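Local coordinates for maltose-binding protein MalE1 (Thermotoga maritima, PDB 6DTU) that binds maltotetraose and probably serves as the periplasmic solute-binding component that delivers malto-oligosaccharides to a membrane transporter, at residues P105-E109 with D299-S304; A91-F95 with V263-M267; A287-Y293 with R305-L311. The contacts are given in a common frame with arbitrary orientation. Residues are numbered along the deposited sequence.

Interaction 1 of 3, residues P105-E109 with D299-S304; sequences PYAME and DPRLPS. With GLC (alpha-D-glucopyranose), chain C; GLC (alpha-D-glucopyranose), chain B.
An antiparallel strand pairing, lining the sugar site of a periplasmic binding protein fold, sets strand 105-109 against 299-304. D299, just after its helix, takes chi1 t; its OD2 accepts a 2.5 Å hydrogen bond from Y106 OH, and its OD1 receives R301 NE at 2.9 Å. R301, extended (m, t, t), suits a buried charged site because its guanidinium serves several acceptors: NH1 forms a salt bridge with E109 OE1 at 2.8 Å, and NH1 and NH2 donate to O3 and O2 of the chain C glucose. L302 pairs with M108, N to M108 O at 3.0 Å and O from M108 N at 2.8 Å; their apolar side chains share one face, L302 CB to M108 CG 3.7 Å. P303, lacking an NH, fits the non-hydrogen-bonded position opposite A107 (CA-CA 4.1 Å). S304 N donates a hydrogen bond to Y106 O at 3.1 Å. E109, chi1 p, receives a hydrogen bond on OE2 from O2 of the chain B glucose, 2.6 Å away.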
loop_
_atom_site.group_PDB
_atom_site.type_symbol
_atom_site.label_atom_id
_atom_site.label_comp_id
_atom_site.label_asym_id
_atom_site.label_seq_id
_atom_site.Cartn_x
_atom_site.Cartn_y
_atom_site.Cartn_z
ATOM N N PRO A 105 -1.047 -11.095 9.184
ATOM C CA PRO A 105 -0.198 -10.128 8.478
ATOM C C PRO A 105 1.154 -10.731 8.139
ATOM O O PRO A 105 1.746 -11.487 8.918
ATOM C CB PRO A 105 -0.018 -9.014 9.514
ATOM C CG PRO A 105 -0.088 -9.761 10.834
ATOM C CD PRO A 105 -1.069 -10.866 10.641
ATOM N N TYR A 106 1.654 -10.397 6.957
ATOM C CA TYR A 106 2.994 -10.835 6.598
ATOM C C TYR A 106 4.003 -9.698 6.495
ATOM O O TYR A 106 5.209 -9.961 6.573
ATOM C CB TYR A 106 2.984 -11.695 5.318
ATOM C CG TYR A 106 2.883 -10.961 3.986
ATOM C CD1 TYR A 106 4.013 -10.492 3.338
ATOM C CD2 TYR A 106 1.661 -10.827 3.340
ATOM C CE1 TYR A 106 3.916 -9.842 2.127
ATOM C CE2 TYR A 106 1.562 -10.185 2.128
ATOM C CZ TYR A 106 2.697 -9.712 1.528
ATOM O OH TYR A 106 2.594 -9.077 0.304
ATOM N N ALA A 107 3.559 -8.457 6.342
ATOM C CA ALA A 107 4.499 -7.351 6.199
ATOM C C ALA A 107 3.775 -6.034 6.394
ATOM O O ALA A 107 2.562 -5.936 6.183
ATOM C CB ALA A 107 5.143 -7.334 4.806
ATOM N N MET A 108 4.531 -5.021 6.788
ATOM C CA MET A 108 4.080 -3.640 6.673
ATOM C C MET A 108 4.885 -2.934 5.585
ATOM O O MET A 108 5.841 -3.482 5.026
ATOM C CB MET A 108 4.153 -2.889 8.009
ATOM C CG MET A 108 5.556 -2.661 8.485
ATOM S SD MET A 108 5.642 -1.606 9.958
ATOM C CE MET A 108 5.826 0.018 9.214
ATOM N N GLU A 109 4.472 -1.709 5.270
ATOM C CA GLU A 109 5.057 -1.027 4.125
ATOM C C GLU A 109 4.702 0.450 4.184
ATOM O O GLU A 109 3.744 0.855 4.854
ATOM C CB GLU A 109 4.520 -1.609 2.811
ATOM C CG GLU A 109 3.008 -1.400 2.680
ATOM C CD GLU A 109 2.362 -2.264 1.629
ATOM O OE1 GLU A 109 3.021 -3.183 1.109
ATOM O OE2 GLU A 109 1.186 -2.003 1.319
ATOM N N ASP A 299 8.716 -11.516 -1.989
ATOM C CA ASP A 299 7.934 -10.279 -2.045
ATOM C C ASP A 299 8.448 -9.388 -0.921
ATOM O O ASP A 299 7.810 -9.275 0.136
ATOM C CB ASP A 299 6.442 -10.603 -1.862
ATOM C CG ASP A 299 5.554 -9.381 -1.819
ATOM O OD1 ASP A 299 6.020 -8.277 -2.152
ATOM O OD2 ASP A 299 4.360 -9.536 -1.456
ATOM N N PRO A 300 9.591 -8.740 -1.106
ATOM C CA PRO A 300 10.284 -8.105 0.034
ATOM C C PRO A 300 9.695 -6.767 0.458
ATOM O O PRO A 300 9.849 -5.746 -0.225
ATOM C CB PRO A 300 11.733 -7.976 -0.459
ATOM C CG PRO A 300 11.620 -7.879 -1.937
ATOM C CD PRO A 300 10.447 -8.755 -2.322
ATOM N N ARG A 301 9.043 -6.770 1.624
ATOM C CA ARG A 301 8.544 -5.553 2.270
ATOM C C ARG A 301 9.148 -5.463 3.680
ATOM O O ARG A 301 10.353 -5.710 3.829
ATOM C CB ARG A 301 7.005 -5.517 2.226
ATOM C CG ARG A 301 6.494 -5.797 0.813
ATOM C CD ARG A 301 4.989 -5.723 0.659
ATOM N NE ARG A 301 4.552 -6.367 -0.588
ATOM C CZ ARG A 301 3.443 -6.075 -1.260
ATOM N NH1 ARG A 301 2.615 -5.093 -0.857
ATOM N NH2 ARG A 301 3.163 -6.795 -2.349
ATOM N N LEU A 302 8.358 -5.142 4.719
ATOM C CA LEU A 302 8.882 -5.055 6.087
ATOM C C LEU A 302 8.209 -6.144 6.924
ATOM O O LEU A 302 7.074 -5.950 7.380
ATOM C CB LEU A 302 8.617 -3.661 6.683
ATOM C CG LEU A 302 9.195 -2.457 5.920
ATOM C CD1 LEU A 302 8.785 -1.125 6.527
ATOM C CD2 LEU A 302 10.689 -2.526 5.827
ATOM N N PRO A 303 8.859 -7.293 7.173
ATOM C CA PRO A 303 8.142 -8.440 7.768
ATOM C C PRO A 303 7.451 -8.150 9.092
ATOM O O PRO A 303 7.994 -7.472 9.959
ATOM C CB PRO A 303 9.232 -9.509 7.906
ATOM C CG PRO A 303 10.164 -9.198 6.733
ATOM C CD PRO A 303 10.187 -7.679 6.663
ATOM N N SER A 304 6.225 -8.672 9.227
ATOM C CA SER A 304 5.430 -8.518 10.444
ATOM C C SER A 304 5.706 -9.571 11.499
ATOM O O SER A 304 5.346 -9.362 12.663
ATOM C CB SER A 304 3.934 -8.470 10.127
ATOM O OG SER A 304 3.617 -7.299 9.397
HETATM C C1 GLC C . 0.913 -4.645 -6.182
HETATM C C2 GLC C . 1.123 -4.733 -4.723
HETATM C C3 GLC C . 0.188 -3.873 -3.976
HETATM C C4 GLC C . 0.293 -2.454 -4.416
HETATM C C5 GLC C . -0.041 -2.337 -5.928
HETATM C C6 GLC C . 0.222 -1.075 -6.472
HETATM O O1 GLC C . -0.335 -5.164 -6.515
HETATM O O2 GLC C . 0.944 -6.137 -4.350
HETATM O O3 GLC C . 0.539 -4.008 -2.551
HETATM O O4 GLC C . -0.646 -1.637 -3.666
HETATM O O5 GLC C . 0.963 -3.266 -6.629
HETATM O O6 GLC C . -0.257 -1.049 -7.821
HETATM C C1 GLC B . -0.010 -0.563 -3.040
HETATM C C2 GLC B . -0.354 -0.577 -1.595
HETATM C C3 GLC B . -1.800 -0.530 -1.396
HETATM C C4 GLC B . -2.406 0.699 -2.043
HETATM C C5 GLC B . -2.042 0.790 -3.556
HETATM C C6 GLC B . -2.380 2.058 -4.134
HETATM O O2 GLC B . 0.115 -1.848 -1.059
HETATM O O3 GLC B . -2.120 -0.428 0.042
HETATM O O4 GLC B . -3.873 0.621 -1.985
HETATM O O5 GLC B . -0.526 0.672 -3.637
HETATM O O6 GLC B . -2.310 1.942 -5.546
#

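Interaction 2 of 3, residues A91-F95 with V263-M267; sequences ALNAF and VQGFM
Where helix 89-94 ends, F95 leaves helical geometry and, with chi1 near -88°, points its ring at the extended segment 263-267; the nearest CA pairs are A91 to V263, 6.4 Å, and F95 to G265, 7.8 Å. The hollow for this ring is floored by G265: its missing side chain lets F95 CZ come within 3.3 Å of G265 N, whereas a CB there would clash. V263 makes one wall; F95 CE2 lies 3.7 Å from its CG1 and 3.4 Å from its backbone O. M267 makes another, its m, t, m side chain bringing SD to 3.9 Å from F95 CE1, at the ring edge, in a Met-aromatic contact. V263 is also a bump facing the helix, where small residues leave it room: CG2 packs 3.6 Å from A94 CB, and CG1 4.2 Å from A91 CB. Q264 points away, touching the bound sugar, its NE2 hydrogen-bonded to E109 OE2. Such helix-on-sheet packing belongs to the alpha/beta periplasmic binding protein fold.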
loop_
_atom_site.group_PDB
_atom_site.type_symbol
_atom_site.label_atom_id
_atom_site.label_comp_id
_atom_site.label_asym_id
_atom_site.label_seq_id
_atom_site.Cartn_x
_atom_site.Cartn_y
_atom_site.Cartn_z
ATOM N N ALA A 91 0.924 -5.104 13.887
ATOM C CA ALA A 91 0.476 -5.709 12.648
ATOM C C ALA A 91 -0.829 -6.470 12.861
ATOM O O ALA A 91 -1.774 -6.347 12.063
ATOM C CB ALA A 91 1.582 -6.635 12.130
ATOM N N LEU A 92 -0.930 -7.202 13.974
ATOM C CA LEU A 92 -2.152 -7.945 14.253
ATOM C C LEU A 92 -3.322 -7.000 14.499
ATOM O O LEU A 92 -4.445 -7.263 14.046
ATOM C CB LEU A 92 -1.946 -8.824 15.483
ATOM C CG LEU A 92 -0.897 -9.934 15.389
ATOM C CD1 LEU A 92 -0.677 -10.524 16.754
ATOM C CD2 LEU A 92 -1.371 -11.015 14.455
ATOM N N ASN A 93 -3.076 -5.893 15.218
ATOM C CA ASN A 93 -4.135 -4.933 15.484
ATOM C C ASN A 93 -4.588 -4.236 14.211
ATOM O O ASN A 93 -5.771 -3.888 14.102
ATOM C CB ASN A 93 -3.715 -3.923 16.555
ATOM C CG ASN A 93 -3.587 -4.552 17.947
ATOM O OD1 ASN A 93 -4.212 -5.576 18.251
ATOM N ND2 ASN A 93 -2.764 -3.934 18.800
ATOM N N ALA A 94 -3.686 -4.043 13.234
ATOM C CA ALA A 94 -4.103 -3.479 11.949
ATOM C C ALA A 94 -5.105 -4.388 11.267
ATOM O O ALA A 94 -5.988 -3.907 10.548
ATOM C CB ALA A 94 -2.904 -3.225 11.020
ATOM N N PHE A 95 -5.009 -5.691 11.521
ATOM C CA PHE A 95 -5.935 -6.667 10.961
ATOM C C PHE A 95 -7.033 -7.069 11.930
ATOM O O PHE A 95 -7.714 -8.080 11.706
ATOM C CB PHE A 95 -5.170 -7.881 10.446
ATOM C CG PHE A 95 -4.744 -7.706 9.033
ATOM C CD1 PHE A 95 -5.623 -8.006 8.009
ATOM C CD2 PHE A 95 -3.479 -7.228 8.725
ATOM C CE1 PHE A 95 -5.264 -7.827 6.694
ATOM C CE2 PHE A 95 -3.093 -7.023 7.391
ATOM C CZ PHE A 95 -4.000 -7.330 6.370
ATOM N N VAL A 263 -0.451 -2.498 6.169
ATOM C CA VAL A 263 -0.083 -3.858 6.556
ATOM C C VAL A 263 -0.752 -4.806 5.572
ATOM O O VAL A 263 -1.933 -4.637 5.256
ATOM C CB VAL A 263 -0.460 -4.170 8.020
ATOM C CG1 VAL A 263 0.097 -5.517 8.416
ATOM C CG2 VAL A 263 0.082 -3.074 8.946
ATOM N N GLN A 264 0.018 -5.749 5.030
ATOM C CA GLN A 264 -0.472 -6.731 4.064
ATOM C C GLN A 264 -0.635 -8.059 4.786
ATOM O O GLN A 264 0.174 -8.396 5.658
ATOM C CB GLN A 264 0.538 -6.914 2.921
ATOM C CG GLN A 264 0.756 -5.682 2.047
ATOM C CD GLN A 264 -0.364 -5.483 1.052
ATOM O OE1 GLN A 264 -0.976 -6.443 0.576
ATOM N NE2 GLN A 264 -0.633 -4.230 0.714
ATOM N N GLY A 265 -1.700 -8.792 4.459
ATOM C CA GLY A 265 -2.008 -10.020 5.166
ATOM C C GLY A 265 -3.004 -10.893 4.434
ATOM O O GLY A 265 -3.518 -10.554 3.367
ATOM N N PHE A 266 -3.260 -12.039 5.048
ATOM C CA PHE A 266 -4.114 -13.084 4.508
ATOM C C PHE A 266 -5.435 -13.075 5.267
ATOM O O PHE A 266 -5.447 -13.191 6.499
ATOM C CB PHE A 266 -3.440 -14.446 4.704
ATOM C CG PHE A 266 -2.125 -14.611 3.968
ATOM C CD1 PHE A 266 -2.088 -15.266 2.734
ATOM C CD2 PHE A 266 -0.927 -14.132 4.503
ATOM C CE1 PHE A 266 -0.872 -15.432 2.025
ATOM C CE2 PHE A 266 0.294 -14.286 3.794
ATOM C CZ PHE A 266 0.313 -14.937 2.557
ATOM N N MET A 267 -6.542 -12.992 4.529
ATOM C CA MET A 267 -7.882 -12.979 5.101
ATOM C C MET A 267 -8.666 -14.169 4.571
ATOM O O MET A 267 -8.449 -14.599 3.445
ATOM C CB MET A 267 -8.594 -11.702 4.738
ATOM C CG MET A 267 -7.999 -10.516 5.453
ATOM S SD MET A 267 -8.314 -8.956 4.628
ATOM C CE MET A 267 -7.078 -8.964 3.322
#

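Interaction 3 of 3, residues A287-Y293 with R305-L311; sequences AKKETMY and RKDVLEL
Two successive helices, linked through strand 302-303, pack so that the start of 289-298 meets nearly the whole of 306-312: segments 289-293 and 306-311 cross at -51° with axes 9.2 Å apart, and the nearest CA atoms are those of Y293 and V308, 5.7 Å. The polar contacts centre on R305, at the N-cap position of its helix. Its extended side chain (chi1 to chi3 t) reaches across so that NH1 donates to A287 O at 2.9 Å, just ahead of the other helix, while the guanidinium lays a face over K289 CA, 3.5 Å from NE. D307, chi1 p, holds the group through a two-pronged salt bridge, OD1 to R305 NE 2.7 Å and OD2 to R305 NH2 2.9 Å; D83 also salt-bridges R305. A water links K289 NZ (3.1 Å) to D307 OD2 (2.6 Å). The apolar contacts form around V308, whose branched side chain fits between the helices: CG2 lies 3.9 Å from M292 CB and CG1 4.0 Å from Y293 CB. L311 CD1 sits over the face of the Y293 ring, 3.5 Å from its centroid, a CH-pi contact. The whole is a helix-strand-helix unit whose strand 302-303 pairs antiparallel with strand 100-109.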
loop_
_atom_site.group_PDB
_atom_site.type_symbol
_atom_site.label_atom_id
_atom_site.label_comp_id
_atom_site.label_asym_id
_atom_site.label_seq_id
_atom_site.Cartn_x
_atom_site.Cartn_y
_atom_site.Cartn_z
ATOM N N ALA A 287 2.025 -19.052 8.582
ATOM C CA ALA A 287 2.498 -18.218 9.671
ATOM C C ALA A 287 3.868 -18.608 10.199
ATOM O O ALA A 287 4.399 -17.889 11.058
ATOM C CB ALA A 287 1.502 -18.230 10.835
ATOM N N LYS A 288 4.445 -19.714 9.750
ATOM C CA LYS A 288 5.687 -20.173 10.357
ATOM C C LYS A 288 6.865 -19.293 9.944
ATOM O O LYS A 288 6.827 -18.591 8.933
ATOM C CB LYS A 288 5.983 -21.626 9.989
ATOM C CG LYS A 288 5.062 -22.666 10.609
ATOM C CD LYS A 288 5.189 -24.011 9.915
ATOM C CE LYS A 288 6.622 -24.476 9.755
ATOM N NZ LYS A 288 6.934 -25.665 10.609
ATOM N N LYS A 289 7.919 -19.329 10.767
ATOM C CA LYS A 289 9.088 -18.484 10.534
ATOM C C LYS A 289 9.659 -18.672 9.137
ATOM O O LYS A 289 9.815 -17.702 8.383
ATOM C CB LYS A 289 10.154 -18.717 11.608
ATOM C CG LYS A 289 11.398 -17.878 11.360
ATOM C CD LYS A 289 12.447 -18.003 12.477
ATOM C CE LYS A 289 12.925 -19.414 12.654
ATOM N NZ LYS A 289 13.751 -19.557 13.896
ATOM N N GLU A 290 9.992 -19.911 8.779
ATOM C CA GLU A 290 10.585 -20.143 7.466
ATOM C C GLU A 290 9.662 -19.672 6.353
ATOM O O GLU A 290 10.111 -19.057 5.380
ATOM C CB GLU A 290 10.900 -21.618 7.285
ATOM C CG GLU A 290 12.232 -22.016 7.853
ATOM C CD GLU A 290 12.700 -23.313 7.251
ATOM O OE1 GLU A 290 12.928 -23.337 6.021
ATOM O OE2 GLU A 290 12.783 -24.311 7.996
ATOM N N THR A 291 8.365 -19.954 6.476
ATOM C CA THR A 291 7.462 -19.593 5.394
ATOM C C THR A 291 7.347 -18.094 5.255
ATOM O O THR A 291 7.325 -17.577 4.136
ATOM C CB THR A 291 6.084 -20.181 5.619
ATOM O OG1 THR A 291 6.242 -21.540 6.011
ATOM C CG2 THR A 291 5.315 -20.107 4.321
ATOM N N MET A 292 7.303 -17.377 6.390
ATOM C CA MET A 292 7.217 -15.922 6.344
ATOM C C MET A 292 8.485 -15.319 5.758
ATOM O O MET A 292 8.427 -14.310 5.041
ATOM C CB MET A 292 6.917 -15.393 7.749
ATOM C CG MET A 292 5.463 -15.541 8.124
ATOM S SD MET A 292 4.513 -14.274 7.275
ATOM C CE MET A 292 2.807 -14.710 7.682
ATOM N N TYR A 293 9.632 -15.943 6.016
ATOM C CA TYR A 293 10.873 -15.456 5.435
ATOM C C TYR A 293 10.920 -15.732 3.936
ATOM O O TYR A 293 11.343 -14.867 3.161
ATOM C CB TYR A 293 12.052 -16.052 6.209
ATOM C CG TYR A 293 13.426 -15.595 5.795
ATOM C CD1 TYR A 293 13.695 -14.255 5.616
ATOM C CD2 TYR A 293 14.481 -16.498 5.714
ATOM C CE1 TYR A 293 14.980 -13.815 5.265
ATOM C CE2 TYR A 293 15.758 -16.075 5.376
ATOM C CZ TYR A 293 16.000 -14.744 5.158
ATOM O OH TYR A 293 17.265 -14.332 4.833
ATOM N N ARG A 305 6.333 -10.684 11.138
ATOM C CA ARG A 305 6.686 -11.681 12.129
ATOM C C ARG A 305 8.033 -11.228 12.680
ATOM O O ARG A 305 8.964 -10.969 11.914
ATOM C CB ARG A 305 6.816 -13.045 11.447
ATOM C CG ARG A 305 7.126 -14.148 12.443
ATOM C CD ARG A 305 7.048 -15.565 11.928
ATOM N NE ARG A 305 7.791 -16.330 12.904
ATOM C CZ ARG A 305 7.337 -17.357 13.607
ATOM N NH1 ARG A 305 6.103 -17.831 13.436
ATOM N NH2 ARG A 305 8.143 -17.904 14.491
ATOM N N LYS A 306 8.115 -11.092 14.011
ATOM C CA LYS A 306 9.251 -10.403 14.630
ATOM C C LYS A 306 10.582 -11.086 14.309
ATOM O O LYS A 306 11.565 -10.421 13.955
ATOM C CB LYS A 306 9.028 -10.321 16.144
ATOM C CG LYS A 306 10.168 -9.715 16.966
ATOM C CD LYS A 306 9.867 -9.781 18.481
ATOM C CE LYS A 306 10.061 -11.203 18.997
ATOM N NZ LYS A 306 9.393 -11.403 20.290
ATOM N N ASP A 307 10.621 -12.412 14.395
ATOM C CA ASP A 307 11.872 -13.113 14.151
ATOM C C ASP A 307 12.297 -13.117 12.685
ATOM O O ASP A 307 13.443 -13.481 12.389
ATOM C CB ASP A 307 11.912 -14.501 14.811
ATOM C CG ASP A 307 10.803 -15.434 14.368
ATOM O OD1 ASP A 307 10.184 -15.186 13.312
ATOM O OD2 ASP A 307 10.583 -16.454 15.079
ATOM N N VAL A 308 11.383 -12.827 11.767
ATOM C CA VAL A 308 11.732 -12.649 10.369
ATOM C C VAL A 308 12.252 -11.237 10.121
ATOM O O VAL A 308 13.246 -11.046 9.406
ATOM C CB VAL A 308 10.528 -13.021 9.484
ATOM C CG1 VAL A 308 10.849 -12.706 8.024
ATOM C CG2 VAL A 308 10.195 -14.512 9.697
ATOM N N LEU A 309 11.627 -10.230 10.745
ATOM C CA LEU A 309 12.158 -8.874 10.641
ATOM C C LEU A 309 13.598 -8.840 11.114
ATOM O O LEU A 309 14.450 -8.207 10.479
ATOM C CB LEU A 309 11.296 -7.869 11.414
ATOM C CG LEU A 309 11.658 -6.400 11.179
ATOM C CD1 LEU A 309 11.516 -6.075 9.692
ATOM C CD2 LEU A 309 10.772 -5.484 11.998
ATOM N N GLU A 310 13.899 -9.574 12.192
ATOM C CA GLU A 310 15.265 -9.637 12.696
ATOM C C GLU A 310 16.242 -10.158 11.648
ATOM O O GLU A 310 17.405 -9.740 11.627
ATOM C CB GLU A 310 15.317 -10.496 13.957
ATOM C CG GLU A 310 16.721 -10.676 14.501
ATOM C CD GLU A 310 17.229 -9.417 15.190
ATOM O OE1 GLU A 310 16.392 -8.574 15.568
ATOM O OE2 GLU A 310 18.458 -9.273 15.354
ATOM N N LEU A 311 15.794 -11.062 10.765
ATOM C CA LEU A 311 16.666 -11.598 9.724
ATOM C C LEU A 311 17.022 -10.557 8.676
ATOM O O LEU A 311 18.107 -10.611 8.098
ATOM C CB LEU A 311 15.996 -12.785 9.029
ATOM C CG LEU A 311 15.694 -14.048 9.841
ATOM C CD1 LEU A 311 14.855 -14.994 9.013
ATOM C CD2 LEU A 311 16.965 -14.736 10.261
HETATM O O HOH W 1 12.627 -17.665 16.134
#

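How the interactions relate
Interactions 1 and 2 are buried and share one sheet: strands 100-109 and 260-268 are neighbours, and the backbone of Q264 probably hydrogen-bonds to both Y106 and A107, which face it together in a classic beta bulge. Interaction 3 lies farther out, its centre about 20 Å from the centre of the chain, and is partly exposed; it joins interaction 1 through strand 302-303, which follows one of its helices and precedes the other, with M292 packing on Y106 and V308 on P303. Interactions 2 and 3 do not touch. Chemistry follows place: charges buried beside the sugar in interaction 1, apolar and aromatic packing in interaction 2, and salt-bridged and water-linked charges beside an apolar patch in interaction 3.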